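PDB 3GGD: SAM-dependent methyltransferase, which probably transfers a methyl group from S-adenosyl-L-methionine to an acceptor not yet identified, and binds the product S-adenosyl-L-homocysteine in a Rossmann-like domain. Local coordinates for residues K25-S30 with A90-A95; L47-L52 with A237-I242; S104-D109 with A117-E122; I224-L227 with N231-T234. One frame throughout, in Å; residues are numbered along the deposited sequence. Where two conformers were deposited one is given.

Contact 1. Residues K25-S30 with A90-A95; sequences KTLVNS and ALEIAA
Leu27 meets Glu92 and Ile93 by van der Waals packing, with no hydrogen bond between the two helices. The apolar part is carried by Leu27 and Ile93, which interleave from opposing helices. Leu27 CD1 lies 3.9 Å from Ile93 CG1, while Ile93 CD1 reaches back to the Leu27 backbone, 4.1 Å from its CA. That reach follows from the Ile93 torsions: CG1 stands anti to the carbonyl carbon (chi1 -57°) and CD1 continues outward. At the margin of the same patch Thr26 CG2 approaches Ile93 CD1 at 4.3 Å; its hydroxyl turns instead to the carbonyl of Tyr22, one helical turn back.

The other branch of Leu27 meets a polar group without bonding to it. Leu27 CD2 sits 3.6 Å from Glu92 CD, the two side chains set roughly perpendicular, and it is the extended Glu92 chain that carries the carboxylate across to this methyl.

Helix 15-29 thus packs by its last turn against helix 88-97; the axes of segments 25-29 and 90-95 come within 9.7 Å, their directions 47° apart. Ile93 and Ala90 also touch Trp23, a ligand-binding residue of helix 15-29, and Leu91 packs on strands 81-85 and 103-107.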
loop_
_atom_site.group_PDB
_atom_site.type_symbol
_atom_site.label_atom_id
_atom_site.label_comp_id
_atom_site.label_asym_id
_atom_site.label_seq_id
_atom_site.Cartn_x
_atom_site.Cartn_y
_atom_site.Cartn_z
ATOM N N LYS A 25 14.456 6.447 9.465
ATOM C CA LYS A 25 15.775 6.001 9.039
ATOM C C LYS A 25 15.986 6.340 7.569
ATOM O O LYS A 25 17.065 6.804 7.174
ATOM C CB LYS A 25 15.946 4.499 9.254
ATOM C CG LYS A 25 17.229 3.995 8.643
ATOM C CD LYS A 25 17.275 2.551 8.453
ATOM C CE LYS A 25 16.368 2.039 7.384
ATOM N NZ LYS A 25 16.245 0.579 7.765
ATOM N N THR A 26 14.954 6.104 6.758
ATOM C CA THR A 26 14.986 6.444 5.334
ATOM C C THR A 26 15.182 7.940 5.089
ATOM O O THR A 26 16.046 8.333 4.287
ATOM C CB THR A 26 13.735 5.897 4.665
ATOM O OG1 THR A 26 13.696 4.487 4.910
ATOM C CG2 THR A 26 13.706 6.208 3.171
ATOM N N LEU A 27 14.409 8.770 5.806
ATOM C CA LEU A 27 14.511 10.232 5.752
ATOM C C LEU A 27 15.897 10.724 6.150
ATOM O O LEU A 27 16.530 11.496 5.419
ATOM C CB LEU A 27 13.477 10.877 6.690
ATOM C CG LEU A 27 13.510 12.412 6.955
ATOM C CD1 LEU A 27 13.344 13.225 5.665
ATOM C CD2 LEU A 27 12.437 12.789 7.972
ATOM N N VAL A 28 16.373 10.296 7.312
ATOM C CA VAL A 28 17.696 10.715 7.772
ATOM C C VAL A 28 18.840 10.313 6.844
ATOM O O VAL A 28 19.752 11.122 6.519
ATOM C CB VAL A 28 17.993 10.196 9.184
ATOM C CG1 VAL A 28 19.482 10.496 9.589
ATOM C CG2 VAL A 28 17.014 10.835 10.212
ATOM N N ASN A 29 18.779 9.087 6.356
ATOM C CA ASN A 29 19.942 8.499 5.703
ATOM C C ASN A 29 19.814 8.363 4.212
ATOM O O ASN A 29 20.761 7.949 3.580
ATOM C CB ASN A 29 20.218 7.120 6.329
ATOM C CG ASN A 29 20.558 7.213 7.809
ATOM O OD1 ASN A 29 21.641 7.654 8.161
ATOM N ND2 ASN A 29 19.635 6.780 8.678
ATOM N N SER A 30 18.655 8.710 3.657
ATOM C CA SER A 30 18.436 8.621 2.229
ATOM C C SER A 30 18.751 7.216 1.668
ATOM O O SER A 30 19.456 7.077 0.678
ATOM C CB SER A 30 19.261 9.703 1.490
ATOM O OG SER A 30 18.841 10.994 1.905
ATOM N N ALA A 90 7.425 9.579 6.725
ATOM C CA ALA A 90 6.959 9.346 5.338
ATOM C C ALA A 90 6.335 10.622 4.744
ATOM O O ALA A 90 6.699 11.053 3.647
ATOM C CB ALA A 90 5.967 8.180 5.256
ATOM N N LEU A 91 5.442 11.254 5.501
ATOM C CA LEU A 91 4.772 12.450 5.041
ATOM C C LEU A 91 5.711 13.621 4.962
ATOM O O LEU A 91 5.496 14.496 4.157
ATOM C CB LEU A 91 3.558 12.758 5.913
ATOM C CG LEU A 91 2.476 11.647 5.914
ATOM C CD1 LEU A 91 1.251 12.107 6.781
ATOM C CD2 LEU A 91 2.055 11.248 4.497
ATOM N N GLU A 92 6.774 13.636 5.774
ATOM C CA GLU A 92 7.789 14.664 5.655
ATOM C C GLU A 92 8.559 14.544 4.322
ATOM O O GLU A 92 8.841 15.543 3.666
ATOM C CB GLU A 92 8.723 14.643 6.862
ATOM C CG GLU A 92 9.750 15.756 6.795
ATOM C CD GLU A 92 10.628 15.863 8.032
ATOM O OE1 GLU A 92 10.194 15.429 9.124
ATOM O OE2 GLU A 92 11.740 16.406 7.880
ATOM N N ILE A 93 8.888 13.327 3.904
ATOM C CA ILE A 93 9.466 13.117 2.567
ATOM C C ILE A 93 8.453 13.529 1.460
ATOM O O ILE A 93 8.789 14.281 0.539
ATOM C CB ILE A 93 9.932 11.660 2.315
ATOM C CG1 ILE A 93 10.966 11.191 3.375
ATOM C CG2 ILE A 93 10.540 11.559 0.911
ATOM C CD1 ILE A 93 11.215 9.664 3.466
ATOM N N ALA A 94 7.222 13.044 1.571
ATOM C CA ALA A 94 6.165 13.351 0.612
ATOM C C ALA A 94 5.964 14.864 0.433
ATOM O O ALA A 94 5.887 15.360 -0.684
ATOM C CB ALA A 94 4.821 12.692 1.047
ATOM N N ALA A 95 5.847 15.587 1.542
ATOM C CA ALA A 95 5.554 16.998 1.485
ATOM C C ALA A 95 6.733 17.767 0.930
ATOM O O ALA A 95 6.575 18.898 0.530
ATOM C CB ALA A 95 5.130 17.558 2.861
#

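Contact 2. Residues L47-L52 with A237-I242; sequences LPRFEL and AFWAVI. With SO4 (sulfate ion), chain J; EDO (1,2-ethanediol), chain R.
With CG of Arg49 anti to its carbonyl carbon (chi1 -64°) and the chain extended from CG to NE, this side chain runs out over the indole of Trp239, whose own chi1 of 65° places CG between the backbone N and the carbonyl carbon. The guanidinium lies flat on the ring, the planes only 9° apart. Arg49 CZ is 3.8 Å from the centroid of the Trp239 five-membered ring, a cation-pi stack, and Arg49 CD adds a CH-pi contact 3.7 Å from the centroid of the six-membered ring, over its face. The stack leaves the guanidinium edge for an anion: NE and NH2 donate nearly straight bonds to a sulfate, with Arg49 NH2 3.0 Å from sulfate O2. At the indole edge Trp239 NE1 gives its hydrogen to an ethanediol oxygen, O2, at 3.1 Å. Both groups probably come from the crystallisation liquor. A leucine in place of Trp239 would probably take away the flat, electron-rich surface under the guanidinium, leaving its orientation to the bonds with Tyr160 and the sulfate.

Two residues farther along the strand, Val241 CG2 touches Arg49 O at 3.6 Å and Phe50 CB at 3.9 Å.

Helix 43-50 is joined in this way to strand 237-244, which runs antiparallel between strands 158-164 and 211-217. Tyr160 of strand 158-164 accepts a hydrogen bond from Arg49 NH1 and meets the Phe50 ring.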
loop_
_atom_site.group_PDB
_atom_site.type_symbol
_atom_site.label_atom_id
_atom_site.label_comp_id
_atom_site.label_asym_id
_atom_site.label_seq_id
_atom_site.Cartn_x
_atom_site.Cartn_y
_atom_site.Cartn_z
ATOM N N LEU A 47 -3.678 2.643 -13.114
ATOM C CA LEU A 47 -4.758 3.595 -13.397
ATOM C C LEU A 47 -5.796 3.089 -14.419
ATOM O O LEU A 47 -6.971 3.232 -14.171
ATOM C CB LEU A 47 -4.207 4.988 -13.765
ATOM C CG LEU A 47 -5.228 6.133 -13.968
ATOM C CD1 LEU A 47 -6.148 6.257 -12.745
ATOM C CD2 LEU A 47 -4.579 7.504 -14.331
ATOM N N PRO A 48 -5.372 2.473 -15.544
ATOM C CA PRO A 48 -6.402 1.953 -16.440
ATOM C C PRO A 48 -7.370 0.930 -15.801
ATOM O O PRO A 48 -8.505 0.777 -16.258
ATOM C CB PRO A 48 -5.606 1.326 -17.581
ATOM C CG PRO A 48 -4.244 1.924 -17.495
ATOM C CD PRO A 48 -4.022 2.216 -16.048
ATOM N N ARG A 49 -6.943 0.260 -14.747
ATOM C CA ARG A 49 -7.792 -0.771 -14.111
ATOM C C ARG A 49 -8.944 -0.180 -13.322
ATOM O O ARG A 49 -9.893 -0.878 -13.029
ATOM C CB ARG A 49 -6.939 -1.650 -13.186
ATOM C CG ARG A 49 -5.862 -2.459 -13.920
ATOM C CD ARG A 49 -4.832 -3.013 -12.975
ATOM N NE ARG A 49 -3.854 -3.835 -13.691
ATOM C CZ ARG A 49 -2.779 -4.379 -13.134
ATOM N NH1 ARG A 49 -2.516 -4.223 -11.854
ATOM N NH2 ARG A 49 -1.946 -5.098 -13.860
ATOM N N PHE A 50 -8.849 1.094 -12.937
ATOM C CA PHE A 50 -9.924 1.735 -12.168
ATOM C C PHE A 50 -10.444 3.104 -12.627
ATOM O O PHE A 50 -11.506 3.542 -12.162
ATOM C CB PHE A 50 -9.538 1.822 -10.709
ATOM C CG PHE A 50 -8.379 2.734 -10.397
ATOM C CD1 PHE A 50 -8.595 4.065 -10.043
ATOM C CD2 PHE A 50 -7.099 2.235 -10.308
ATOM C CE1 PHE A 50 -7.540 4.891 -9.695
ATOM C CE2 PHE A 50 -6.051 3.057 -9.959
ATOM C CZ PHE A 50 -6.265 4.386 -9.652
ATOM N N GLU A 51 -9.746 3.778 -13.537
ATOM C CA GLU A 51 -10.151 5.115 -13.894
ATOM C C GLU A 51 -11.545 5.231 -14.515
ATOM O O GLU A 51 -12.167 6.288 -14.426
ATOM C CB GLU A 51 -9.112 5.781 -14.827
ATOM C CG GLU A 51 -8.945 5.118 -16.169
ATOM C CD GLU A 51 -7.863 5.780 -17.001
ATOM O OE1 GLU A 51 -7.810 7.011 -16.997
ATOM O OE2 GLU A 51 -7.102 5.100 -17.697
ATOM N N LEU A 52 -12.014 4.201 -15.217
ATOM C CA LEU A 52 -13.336 4.289 -15.797
ATOM C C LEU A 52 -14.368 3.855 -14.763
ATOM O O LEU A 52 -15.557 3.941 -15.038
ATOM C CB LEU A 52 -13.455 3.408 -17.033
ATOM C CG LEU A 52 -12.401 3.662 -18.122
ATOM C CD1 LEU A 52 -12.662 2.790 -19.342
ATOM C CD2 LEU A 52 -12.440 5.128 -18.505
ATOM N N ALA A 237 1.540 -10.411 -7.636
ATOM C CA ALA A 237 0.575 -9.423 -7.154
ATOM C C ALA A 237 -0.845 -9.971 -7.216
ATOM O O ALA A 237 -1.140 -10.945 -7.910
ATOM C CB ALA A 237 0.682 -8.123 -7.965
ATOM N N PHE A 238 -1.706 -9.353 -6.432
ATOM C CA PHE A 238 -3.132 -9.566 -6.464
ATOM C C PHE A 238 -3.709 -8.166 -6.466
ATOM O O PHE A 238 -3.286 -7.331 -5.656
ATOM C CB PHE A 238 -3.663 -10.285 -5.203
ATOM C CG PHE A 238 -5.151 -10.174 -5.046
ATOM C CD1 PHE A 238 -5.989 -10.967 -5.778
ATOM C CD2 PHE A 238 -5.709 -9.221 -4.225
ATOM C CE1 PHE A 238 -7.344 -10.849 -5.689
ATOM C CE2 PHE A 238 -7.095 -9.111 -4.123
ATOM C CZ PHE A 238 -7.893 -9.930 -4.887
ATOM N N TRP A 239 -4.684 -7.915 -7.338
ATOM C CA TRP A 239 -5.366 -6.616 -7.350
ATOM C C TRP A 239 -6.856 -6.777 -7.575
ATOM O O TRP A 239 -7.324 -7.781 -8.163
ATOM C CB TRP A 239 -4.766 -5.642 -8.411
ATOM C CG TRP A 239 -4.938 -6.068 -9.810
ATOM C CD1 TRP A 239 -4.034 -6.770 -10.553
ATOM C CD2 TRP A 239 -6.066 -5.836 -10.674
ATOM N NE1 TRP A 239 -4.520 -6.989 -11.807
ATOM C CE2 TRP A 239 -5.757 -6.422 -11.920
ATOM C CE3 TRP A 239 -7.289 -5.182 -10.522
ATOM C CZ2 TRP A 239 -6.638 -6.403 -13.007
ATOM C CZ3 TRP A 239 -8.159 -5.158 -11.599
ATOM C CH2 TRP A 239 -7.824 -5.754 -12.830
ATOM N N ALA A 240 -7.595 -5.784 -7.075
ATOM C CA ALA A 240 -9.044 -5.759 -7.210
ATOM C C ALA A 240 -9.586 -4.331 -7.143
ATOM O O ALA A 240 -8.969 -3.429 -6.551
ATOM C CB ALA A 240 -9.736 -6.663 -6.111
ATOM N N VAL A 241 -10.731 -4.137 -7.794
ATOM C CA VAL A 241 -11.535 -2.940 -7.559
ATOM C C VAL A 241 -12.819 -3.420 -6.857
ATOM O O VAL A 241 -13.525 -4.302 -7.376
ATOM C CB VAL A 241 -11.903 -2.182 -8.871
ATOM C CG1 VAL A 241 -12.741 -0.981 -8.528
ATOM C CG2 VAL A 241 -10.630 -1.765 -9.661
ATOM N N ILE A 242 -13.103 -2.837 -5.682
ATOM C CA ILE A 242 -14.287 -3.205 -4.898
ATOM C C ILE A 242 -15.131 -1.971 -4.563
ATOM O O ILE A 242 -14.620 -0.840 -4.495
ATOM C CB ILE A 242 -13.911 -4.036 -3.626
ATOM C CG1 ILE A 242 -13.246 -3.155 -2.536
ATOM C CG2 ILE A 242 -12.974 -5.215 -4.012
ATOM C CD1 ILE A 242 -13.016 -3.897 -1.181
HETATM S S SO4 J . -3.976 -5.393 -17.008
HETATM O O1 SO4 J . -4.490 -4.059 -16.670
HETATM O O2 SO4 J . -2.523 -5.496 -16.783
HETATM O O3 SO4 J . -4.210 -5.569 -18.442
HETATM O O4 SO4 J . -4.699 -6.450 -16.296
HETATM C C1 EDO R . -4.540 -10.048 -14.673
HETATM O O1 EDO R . -4.423 -11.389 -14.226
HETATM C C2 EDO R . -3.289 -9.341 -14.175
HETATM O O2 EDO R . -3.382 -7.964 -14.473
#

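Contact 3. Residues S104-D109 with A117-E122; sequences SYRLLD and AQIHSE. With SAH (S-adenosyl-L-homocysteine), chain E; EDO (1,2-ethanediol), chain S; SO4 (sulfate ion), chain H.
Arg106 clasps the Glu122 carboxylate with the ends of its two terminal nitrogens in a two-bond salt bridge, Arg106 NH1 to Glu122 OE1 at 2.8 Å and NH2 to OE2 at 3.0 Å. Both bonds are nearly straight and reach the carboxylate on its syn side. The acceptors stay near the guanidinium plane, yet the two flat groups are turned 34° against each other. Glu122 OE2 takes a second bond through its anti lone pair, from Gln118 NE2 at 2.7 Å, which ties the carboxylate to its own helix.

Around the rest of the guanidinium, Arg106 NE donates to ethanediol O2 at 3.0 Å, and NH1 makes weak bonds to a sulfate that Arg80 also binds; both groups probably come from the crystallisation liquor. Over one guanidinium face lies the methyl CD1 of Ile119, 3.3 Å from Arg106 CZ. An alanine in place of Arg106 is likely to leave the Glu122 carboxylate without its cationic mate and the Ile119 methyl without the flat group it covers. Farther in, Leu108 CD1 packs on Ile119 CG1 at 3.8 Å, and Ile119 continues onto Leu152 of helix 142-153.

Helix 113-123 is thereby fastened beside strand 103-107, an outermost strand of the parallel part of the sheet. The turn after the strand carries Asp109, whose OD1 accepts from SAH N6 at 3.0 Å: adenine recognition at a strand's C-terminal end, as in Rossmann-like methyltransferases.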
loop_
_atom_site.group_PDB
_atom_site.type_symbol
_atom_site.label_atom_id
_atom_site.label_comp_id
_atom_site.label_asym_id
_atom_site.label_seq_id
_atom_site.Cartn_x
_atom_site.Cartn_y
_atom_site.Cartn_z
ATOM N N SER A 104 -3.309 17.078 -0.330
ATOM C CA SER A 104 -3.141 17.269 1.102
ATOM C C SER A 104 -2.568 15.977 1.670
ATOM O O SER A 104 -3.017 14.888 1.327
ATOM C CB SER A 104 -4.461 17.585 1.781
ATOM O OG SER A 104 -5.014 18.774 1.258
ATOM N N TYR A 105 -1.526 16.092 2.477
ATOM C CA TYR A 105 -0.968 14.936 3.182
ATOM C C TYR A 105 -1.442 15.016 4.616
ATOM O O TYR A 105 -1.337 16.060 5.228
ATOM C CB TYR A 105 0.545 14.906 3.144
ATOM C CG TYR A 105 1.079 14.554 1.770
ATOM C CD1 TYR A 105 0.911 13.278 1.259
ATOM C CD2 TYR A 105 1.748 15.489 1.009
ATOM C CE1 TYR A 105 1.386 12.940 0.001
ATOM C CE2 TYR A 105 2.254 15.160 -0.255
ATOM C CZ TYR A 105 2.059 13.896 -0.747
ATOM O OH TYR A 105 2.533 13.575 -1.966
ATOM N N ARG A 106 -1.913 13.912 5.165
ATOM C CA ARG A 106 -2.442 13.924 6.513
ATOM C C ARG A 106 -2.130 12.612 7.237
ATOM O O ARG A 106 -2.183 11.527 6.639
ATOM C CB ARG A 106 -3.940 14.173 6.428
ATOM C CG ARG A 106 -4.661 14.047 7.715
ATOM C CD ARG A 106 -5.967 14.822 7.603
ATOM N NE ARG A 106 -6.815 14.654 8.783
ATOM C CZ ARG A 106 -7.985 15.252 8.939
ATOM N NH1 ARG A 106 -8.436 16.062 7.990
ATOM N NH2 ARG A 106 -8.709 15.015 10.032
ATOM N N LEU A 107 -1.786 12.727 8.517
ATOM C CA LEU A 107 -1.484 11.572 9.342
ATOM C C LEU A 107 -2.763 10.794 9.569
ATOM O O LEU A 107 -3.815 11.373 9.794
ATOM C CB LEU A 107 -0.922 11.990 10.704
ATOM C CG LEU A 107 0.517 12.510 10.785
ATOM C CD1 LEU A 107 0.753 13.105 12.155
ATOM C CD2 LEU A 107 1.535 11.410 10.483
ATOM N N LEU A 108 -2.679 9.480 9.436
ATOM C CA LEU A 108 -3.795 8.606 9.812
ATOM C C LEU A 108 -3.285 7.196 10.035
ATOM O O LEU A 108 -2.474 6.675 9.252
ATOM C CB LEU A 108 -4.947 8.599 8.771
ATOM C CG LEU A 108 -6.145 7.641 9.043
ATOM C CD1 LEU A 108 -7.523 8.291 8.684
ATOM C CD2 LEU A 108 -5.977 6.350 8.305
ATOM N N ASP A 109 -3.795 6.583 11.086
ATOM C CA ASP A 109 -3.494 5.215 11.412
ATOM C C ASP A 109 -4.695 4.341 11.105
ATOM O O ASP A 109 -5.706 4.405 11.814
ATOM C CB ASP A 109 -3.102 5.113 12.917
ATOM C CG ASP A 109 -2.568 3.725 13.301
ATOM O OD1 ASP A 109 -2.872 2.733 12.586
ATOM O OD2 ASP A 109 -1.820 3.639 14.304
ATOM N N ALA A 117 -13.194 7.678 10.809
ATOM C CA ALA A 117 -14.474 8.285 11.055
ATOM C C ALA A 117 -14.345 9.820 11.023
ATOM O O ALA A 117 -15.204 10.505 10.475
ATOM C CB ALA A 117 -15.090 7.792 12.454
ATOM N N GLN A 118 -13.272 10.351 11.600
ATOM C CA GLN A 118 -13.063 11.805 11.636
ATOM C C GLN A 118 -12.912 12.344 10.205
ATOM O O GLN A 118 -13.630 13.260 9.803
ATOM C CB GLN A 118 -11.833 12.156 12.487
ATOM C CG GLN A 118 -11.508 13.643 12.552
ATOM C CD GLN A 118 -12.637 14.490 13.083
ATOM O OE1 GLN A 118 -13.181 14.199 14.143
ATOM N NE2 GLN A 118 -12.989 15.558 12.351
ATOM N N ILE A 119 -12.042 11.725 9.438
ATOM C CA ILE A 119 -11.822 12.111 8.052
ATOM C C ILE A 119 -13.142 12.071 7.240
ATOM O O ILE A 119 -13.504 13.030 6.552
ATOM C CB ILE A 119 -10.799 11.160 7.382
ATOM C CG1 ILE A 119 -9.375 11.488 7.831
ATOM C CG2 ILE A 119 -10.831 11.325 5.862
ATOM C CD1 ILE A 119 -8.756 12.629 7.020
ATOM N N HIS A 120 -13.868 10.952 7.323
ATOM C CA HIS A 120 -15.093 10.823 6.554
ATOM C C HIS A 120 -16.106 11.904 6.994
ATOM O O HIS A 120 -16.875 12.385 6.163
ATOM C CB HIS A 120 -15.706 9.399 6.625
ATOM C CG HIS A 120 -16.911 9.226 5.760
ATOM N ND1 HIS A 120 -18.162 9.665 6.132
ATOM C CD2 HIS A 120 -17.054 8.673 4.533
ATOM C CE1 HIS A 120 -19.022 9.413 5.153
ATOM N NE2 HIS A 120 -18.375 8.797 4.172
ATOM N N SER A 121 -16.125 12.274 8.277
ATOM C CA SER A 121 -17.079 13.284 8.736
ATOM C C SER A 121 -16.766 14.638 8.062
ATOM O O SER A 121 -17.663 15.457 7.880
ATOM C CB SER A 121 -17.090 13.453 10.244
ATOM O OG SER A 121 -15.903 14.076 10.715
ATOM N N GLU A 122 -15.508 14.851 7.690
ATOM C CA GLU A 122 -15.088 16.076 7.010
ATOM C C GLU A 122 -15.286 16.061 5.508
ATOM O O GLU A 122 -15.712 17.037 4.963
ATOM C CB GLU A 122 -13.606 16.331 7.285
ATOM C CG GLU A 122 -13.306 16.604 8.769
ATOM C CD GLU A 122 -11.811 16.635 9.070
ATOM O OE1 GLU A 122 -11.033 16.984 8.159
ATOM O OE2 GLU A 122 -11.433 16.332 10.225
HETATM N N SAH E . 1.598 3.023 -1.196
HETATM C CA SAH E . 3.017 3.448 -1.076
HETATM C CB SAH E . 3.746 2.835 0.139
HETATM C CG SAH E . 3.788 1.304 0.299
HETATM S SD SAH E . 4.762 0.768 1.717
HETATM C C SAH E . 3.804 3.142 -2.341
HETATM O O SAH E . 4.870 3.763 -2.587
HETATM O OXT SAH E . 3.421 2.268 -3.118
HETATM C "C5'" SAH E . 3.493 0.560 2.934
HETATM C "C4'" SAH E . 3.033 1.909 3.560
HETATM O "O4'" SAH E . 1.976 1.665 4.519
HETATM C "C3'" SAH E . 4.093 2.701 4.347
HETATM O "O3'" SAH E . 4.205 4.045 3.909
HETATM C "C2'" SAH E . 3.591 2.685 5.785
HETATM O "O2'" SAH E . 4.035 3.773 6.623
HETATM C "C1'" SAH E . 2.089 2.587 5.594
HETATM N N9 SAH E . 1.370 2.102 6.778
HETATM C C8 SAH E . 1.772 1.065 7.563
HETATM N N7 SAH E . 0.878 0.858 8.543
HETATM C C5 SAH E . -0.106 1.794 8.381
HETATM C C6 SAH E . -1.310 2.151 9.125
HETATM N N6 SAH E . -1.569 1.413 10.229
HETATM N N1 SAH E . -2.071 3.178 8.721
HETATM C C2 SAH E . -1.723 3.903 7.611
HETATM N N3 SAH E . -0.621 3.624 6.914
HETATM C C4 SAH E . 0.218 2.627 7.255
HETATM C C1 EDO S . -8.001 11.869 11.636
HETATM O O1 EDO S . -8.234 12.778 12.702
HETATM C C2 EDO S . -6.488 11.618 11.617
HETATM O O2 EDO S . -5.904 12.376 10.547
HETATM S S SO4 H . -8.079 16.910 4.741
HETATM O O1 SO4 H . -8.712 17.465 3.536
HETATM O O2 SO4 H . -6.707 16.462 4.520
HETATM O O3 SO4 H . -8.905 15.802 5.197
HETATM O O4 SO4 H . -8.025 17.936 5.784
#

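Contact 4. Residues I224-L227 with N231-T234; sequences IHKL and NYAT. With EDO (1,2-ethanediol), chain P.
Lys226 runs alongside the Tyr232 ring, and the tyrosine can be followed outward from its backbone. Tyr232 CB is 3.9 Å from His225 O. With CG anti to the carbonyl carbon (chi1 -71°), the ring turns back along the opposite segment: CD1 nears the carbonyl carbon of Ile224, and CE1 comes 3.5 Å from Ile224 O, which sits at the ring edge and in its plane. CE1 also touches Lys226 CG, CZ has Lys226 CE nearby, and at the tip OH accepts a weak bond from Lys226 NZ at 3.2 Å, reached because the lysine chain bends at its last torsion (chi4 61°).

The backbones meet in a single antiparallel beta bridge, in which Lys226 and Tyr232 are a non-hydrogen-bonded pair. Flanking it, Ala233 N donates to His225 O at 2.7 Å and Leu227 N to Asn231 O at 2.8 Å, both almost straight. Beyond the bridge Leu227 CG packs on Ala233 CB, 4.3 Å away.

This bridged turn belongs to the connection between strands 211-217 and 237-244. His225 ND1 bonds Glu185 of helix 184-190, the Tyr232 ring makes a cation-pi contact with Arg41, and the backbone of Ile224 pairs with Leu34 in the loop after helix 15-29.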
loop_
_atom_site.group_PDB
_atom_site.type_symbol
_atom_site.label_atom_id
_atom_site.label_comp_id
_atom_site.label_asym_id
_atom_site.label_seq_id
_atom_site.Cartn_x
_atom_site.Cartn_y
_atom_site.Cartn_z
ATOM N N ILE A 224 12.363 -2.057 -6.849
ATOM C CA ILE A 224 13.550 -1.387 -7.404
ATOM C C ILE A 224 14.794 -2.283 -7.243
ATOM O O ILE A 224 15.902 -1.900 -7.602
ATOM C CB ILE A 224 13.820 -0.008 -6.721
ATOM C CG1 ILE A 224 14.217 -0.202 -5.235
ATOM C CG2 ILE A 224 12.629 0.877 -6.881
ATOM C CD1 ILE A 224 14.976 0.935 -4.624
ATOM N N HIS A 225 14.624 -3.465 -6.659
ATOM C CA HIS A 225 15.763 -4.364 -6.532
ATOM C C HIS A 225 16.137 -4.995 -7.866
ATOM O O HIS A 225 15.325 -5.708 -8.479
ATOM C CB HIS A 225 15.489 -5.499 -5.561
ATOM C CG HIS A 225 16.658 -6.408 -5.399
ATOM N ND1 HIS A 225 17.777 -6.052 -4.673
ATOM C CD2 HIS A 225 16.915 -7.627 -5.924
ATOM C CE1 HIS A 225 18.663 -7.031 -4.742
ATOM N NE2 HIS A 225 18.161 -7.997 -5.489
ATOM N N LYS A 226 17.386 -4.789 -8.269
ATOM C CA LYS A 226 17.908 -5.346 -9.509
ATOM C C LYS A 226 18.585 -6.681 -9.269
ATOM O O LYS A 226 19.481 -6.783 -8.443
ATOM C CB LYS A 226 18.954 -4.414 -10.140
ATOM C CG LYS A 226 18.384 -3.177 -10.760
ATOM C CD LYS A 226 19.414 -2.498 -11.702
ATOM C CE LYS A 226 18.886 -1.118 -12.257
ATOM N NZ LYS A 226 18.579 -0.048 -11.185
ATOM N N LEU A 227 18.166 -7.674 -10.034
ATOM C CA LEU A 227 18.735 -8.983 -9.988
ATOM C C LEU A 227 20.007 -8.977 -10.863
ATOM O O LEU A 227 20.216 -8.056 -11.651
ATOM C CB LEU A 227 17.714 -9.994 -10.486
ATOM C CG LEU A 227 16.457 -10.085 -9.638
ATOM C CD1 LEU A 227 15.379 -10.853 -10.371
ATOM C CD2 LEU A 227 16.782 -10.703 -8.276
ATOM N N ASN A 231 17.424 -7.439 -14.655
ATOM C CA ASN A 231 16.002 -7.249 -14.455
ATOM C C ASN A 231 15.660 -6.929 -13.012
ATOM O O ASN A 231 16.422 -7.256 -12.126
ATOM C CB ASN A 231 15.260 -8.494 -14.874
ATOM C CG ASN A 231 15.442 -8.776 -16.330
ATOM O OD1 ASN A 231 15.200 -7.896 -17.146
ATOM N ND2 ASN A 231 15.902 -9.979 -16.672
ATOM N N TYR A 232 14.518 -6.273 -12.802
ATOM C CA TYR A 232 14.034 -5.980 -11.467
ATOM C C TYR A 232 13.296 -7.170 -10.866
ATOM O O TYR A 232 12.619 -7.897 -11.577
ATOM C CB TYR A 232 13.073 -4.799 -11.468
ATOM C CG TYR A 232 13.731 -3.488 -11.723
ATOM C CD1 TYR A 232 14.480 -2.884 -10.745
ATOM C CD2 TYR A 232 13.592 -2.841 -12.943
ATOM C CE1 TYR A 232 15.088 -1.675 -10.956
ATOM C CE2 TYR A 232 14.193 -1.613 -13.177
ATOM C CZ TYR A 232 14.940 -1.039 -12.175
ATOM O OH TYR A 232 15.563 0.168 -12.366
ATOM N N ALA A 233 13.400 -7.328 -9.545
ATOM C CA ALA A 233 12.629 -8.352 -8.822
ATOM C C ALA A 233 11.160 -7.939 -8.807
ATOM O O ALA A 233 10.804 -6.815 -8.373
ATOM C CB ALA A 233 13.153 -8.553 -7.409
ATOM N N THR A 234 10.310 -8.841 -9.301
ATOM C CA THR A 234 8.885 -8.578 -9.414
ATOM C C THR A 234 8.053 -9.712 -8.760
ATOM O O THR A 234 7.674 -10.682 -9.421
ATOM C CB THR A 234 8.449 -8.441 -10.892
ATOM O OG1 THR A 234 8.718 -9.665 -11.573
ATOM C CG2 THR A 234 9.144 -7.279 -11.623
HETATM C C1 EDO P . 20.105 -10.689 -5.023
HETATM O O1 EDO P . 20.160 -10.171 -6.375
HETATM C C2 EDO P . 18.697 -11.176 -4.684
HETATM O O2 EDO P . 18.522 -11.654 -3.324
#

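In the fold
Contacts 1 and 3 are directly joined: Leu91 CD1 of helix 88-97 packs 3.4 Å from Arg106 C, and strand 103-107 lies between them, with helix 88-97 on one face and helix 113-123 on the other. Contact 3 supplies Leu108 and Asp109 to the cofactor pocket, whereas the Ile93 side chain of contact 1 stays about 9 Å from the bound SAH and touches the SAH-binding Trp23. Contact 2 reaches the same sheet at its antiparallel side, its centre 28 Å from that of contact 1 and on the opposite side of the chain's centre. Contact 4 precedes strand 237-244 of contact 2 in sequence; its Ile224 side chain lies about 9 Å from SAH, although its centre is 34 Å from that of contact 3.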